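Local coordinates for protein putative silent information regulator 2 (Leishmania infantum, PDB 5OL0) that probably removes acetyl groups from lysine side chains of proteins, consuming NAD+ in the manner of class I sirtuins, at residues 38-43 / 121-126. Sequence-based numbering, arbitrary orientation.
Sequences VLVGAG and LRCCTQ
Val40 and Cys123 meet on the face of the parallel sheet that helix 106-116 packs against, where Val40 CG2 lies 3.8 Å from Cys123 SG. The sulphur stands anti to its own backbone N (chi1 176°), which brings it forward along the strand to that methyl. Val40 also lies alongside its strand partner Thr125, the two side chains crossing at an angle, with Val40 CB 3.7 Å from Thr125 OG1; the hydroxyl, likewise anti to N, bonds with Glu132 and with the backbone N of Asn127. On the other face Leu39 lays CD2 against Cys124 CB at 3.7 Å, while Ala203 of helix 198-207 touches Cys124. Four backbone hydrogen bonds join the strands, from Val38 N to Arg122 O through to Gln126 N, which reaches Val40 O at 3.0 Å; Val40 N to Cys124 O is the most bent, 143° at the hydrogen. The side chain of Gln126 sets CG between its backbone N and carbonyl carbon (chi1 62°), 3.7 Å from Gly41 CA. These neighbouring parallel strands of the Rossmann-type sheet end together at the probable NAD+ site, to which Gln126 belongs: Val40 O anchors its N, and its carbonyl accepts a hydrogen bond from ND1 of His146, the likely proton acceptor, consistent with second-shell positioning of that imidazole.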
ATOM      1  N   VAL A  38      -7.842   6.780   0.492  1.00 27.24           N
ATOM      2  CA  VAL A  38      -6.710   6.580  -0.378  1.00 28.26           C
ATOM      3  C   VAL A  38      -6.227   5.193  -0.116  1.00 25.30           C
ATOM      4  O   VAL A  38      -5.983   4.807   1.035  1.00 27.74           O
ATOM      5  CB  VAL A  38      -5.579   7.594  -0.091  1.00 28.40           C
ATOM      6  CG1 VAL A  38      -4.387   7.411  -1.085  1.00 30.62           C
ATOM      7  CG2 VAL A  38      -6.101   9.000  -0.199  1.00 29.50           C
ATOM      8  N   LEU A  39      -6.081   4.445  -1.185  1.00 25.09           N
ATOM      9  CA  LEU A  39      -5.450   3.121  -1.189  1.00 25.21           C
ATOM     10  C   LEU A  39      -4.130   3.132  -1.929  1.00 25.17           C
ATOM     11  O   LEU A  39      -4.023   3.694  -3.036  1.00 21.89           O
ATOM     12  CB  LEU A  39      -6.352   2.111  -1.914  1.00 26.17           C
ATOM     13  CG  LEU A  39      -7.809   2.126  -1.503  1.00 29.69           C
ATOM     14  CD1 LEU A  39      -8.570   1.013  -2.195  1.00 27.71           C
ATOM     15  CD2 LEU A  39      -7.972   1.978   0.004  1.00 31.24           C
ATOM     16  N   VAL A  40      -3.139   2.438  -1.375  1.00 24.80           N
ATOM     17  CA  VAL A  40      -1.796   2.528  -1.836  1.00 25.93           C
ATOM     18  C   VAL A  40      -1.220   1.154  -2.056  1.00 28.31           C
ATOM     19  O   VAL A  40      -1.387   0.306  -1.211  1.00 27.61           O
ATOM     20  CB  VAL A  40      -0.918   3.274  -0.795  1.00 28.80           C
ATOM     21  CG1 VAL A  40       0.457   3.520  -1.390  1.00 30.67           C
ATOM     22  CG2 VAL A  40      -1.514   4.609  -0.416  1.00 29.08           C
ATOM     23  N   GLY A  41      -0.528   0.932  -3.175  1.00 28.99           N
ATOM     24  CA  GLY A  41       0.198  -0.330  -3.404  1.00 27.72           C
ATOM     25  C   GLY A  41       1.611  -0.123  -3.942  1.00 28.99           C
ATOM     26  O   GLY A  41       2.103   0.982  -3.947  1.00 26.81           O
ATOM     27  N   ALA A  42       2.208  -1.183  -4.509  1.00 30.54           N
ATOM     28  CA  ALA A  42       3.634  -1.245  -4.820  1.00 30.00           C
ATOM     29  C   ALA A  42       4.044  -0.166  -5.851  1.00 29.58           C
ATOM     30  O   ALA A  42       5.152   0.361  -5.786  1.00 29.63           O
ATOM     31  CB  ALA A  42       4.000  -2.616  -5.344  1.00 28.77           C
ATOM     32  N   GLY A  43       3.140   0.160  -6.759  1.00 29.05           N
ATOM     33  CA  GLY A  43       3.401   1.219  -7.758  1.00 28.84           C
ATOM     34  C   GLY A  43       3.790   2.579  -7.191  1.00 29.58           C
ATOM     35  O   GLY A  43       4.571   3.260  -7.821  1.00 29.23           O
ATOM     36  N   LEU A 121     -10.169  10.651   4.777  1.00 32.36           N
ATOM     37  CA  LEU A 121     -10.916   9.748   5.638  1.00 28.40           C
ATOM     38  C   LEU A 121      -9.996   8.628   6.186  1.00 33.40           C
ATOM     39  O   LEU A 121     -10.010   8.282   7.368  1.00 26.39           O
ATOM     40  CB  LEU A 121     -12.040   9.171   4.849  1.00 29.99           C
ATOM     41  CG  LEU A 121     -12.944   8.126   5.491  1.00 33.42           C
ATOM     42  CD1 LEU A 121     -13.750   8.674   6.681  1.00 34.80           C
ATOM     43  CD2 LEU A 121     -13.821   7.610   4.348  1.00 36.60           C
ATOM     44  N   ARG A 122      -9.211   8.014   5.312  1.00 28.40           N
ATOM     45  CA  ARG A 122      -8.313   6.948   5.765  1.00 28.94           C
ATOM     46  C   ARG A 122      -7.358   6.688   4.646  1.00 27.95           C
ATOM     47  O   ARG A 122      -7.715   6.828   3.473  1.00 26.36           O
ATOM     48  CB  ARG A 122      -9.104   5.668   6.078  1.00 30.25           C
ATOM     49  CG  ARG A 122      -8.471   4.773   7.153  1.00 31.25           C
ATOM     50  CD  ARG A 122      -8.766   5.388   8.530  1.00 36.44           C
ATOM     51  NE  ARG A 122      -8.125   4.641   9.627  1.00 40.23           N
ATOM     52  CZ  ARG A 122      -8.697   3.598  10.271  1.00 43.93           C
ATOM     53  NH1 ARG A 122      -9.889   3.130   9.927  1.00 37.97           N
ATOM     54  NH2 ARG A 122      -8.053   2.987  11.249  1.00 43.39           N
ATOM     55  N   CYS A 123      -6.145   6.336   5.008  1.00 26.02           N
ATOM     56  CA  CYS A 123      -5.186   5.844   4.049  1.00 30.36           C
ATOM     57  C   CYS A 123      -4.960   4.369   4.368  1.00 32.01           C
ATOM     58  O   CYS A 123      -4.582   4.029   5.501  1.00 32.99           O
ATOM     59  CB  CYS A 123      -3.845   6.591   4.169  1.00 28.34           C
ATOM     60  SG  CYS A 123      -2.598   5.899   3.034  1.00 31.01           S
ATOM     61  N   CYS A 124      -5.180   3.504   3.387  1.00 32.00           N
ATOM     62  CA  CYS A 124      -5.008   2.055   3.584  1.00 28.15           C
ATOM     63  C   CYS A 124      -3.966   1.616   2.586  1.00 27.91           C
ATOM     64  O   CYS A 124      -4.174   1.776   1.380  1.00 27.83           O
ATOM     65  CB  CYS A 124      -6.309   1.349   3.285  1.00 31.27           C
ATOM     66  SG  CYS A 124      -7.690   1.680   4.466  1.00 31.55           S
ATOM     67  N   THR A 125      -2.879   1.036   3.068  1.00 25.75           N
ATOM     68  CA  THR A 125      -1.754   0.646   2.207  1.00 27.49           C
ATOM     69  C   THR A 125      -1.540  -0.858   2.290  1.00 25.18           C
ATOM     70  O   THR A 125      -1.653  -1.457   3.327  1.00 28.56           O
ATOM     71  CB  THR A 125      -0.473   1.389   2.612  1.00 28.75           C
ATOM     72  OG1 THR A 125       0.608   1.022   1.759  1.00 28.39           O
ATOM     73  CG2 THR A 125      -0.050   1.143   4.096  1.00 30.22           C
ATOM     74  N   GLN A 126      -1.280  -1.475   1.175  1.00 26.84           N
ATOM     75  CA  GLN A 126      -0.848  -2.837   1.147  1.00 29.95           C
ATOM     76  C   GLN A 126       0.687  -2.945   1.097  1.00 31.19           C
ATOM     77  O   GLN A 126       1.216  -4.031   1.195  1.00 28.38           O
ATOM     78  CB  GLN A 126      -1.496  -3.578  -0.022  1.00 34.38           C
ATOM     79  CG  GLN A 126      -1.230  -3.137  -1.423  1.00 30.92           C
ATOM     80  CD  GLN A 126      -2.027  -3.992  -2.411  1.00 36.46           C
ATOM     81  OE1 GLN A 126      -2.026  -5.198  -2.343  1.00 40.31           O
ATOM     82  NE2 GLN A 126      -2.677  -3.388  -3.283  1.00 31.59           N
TER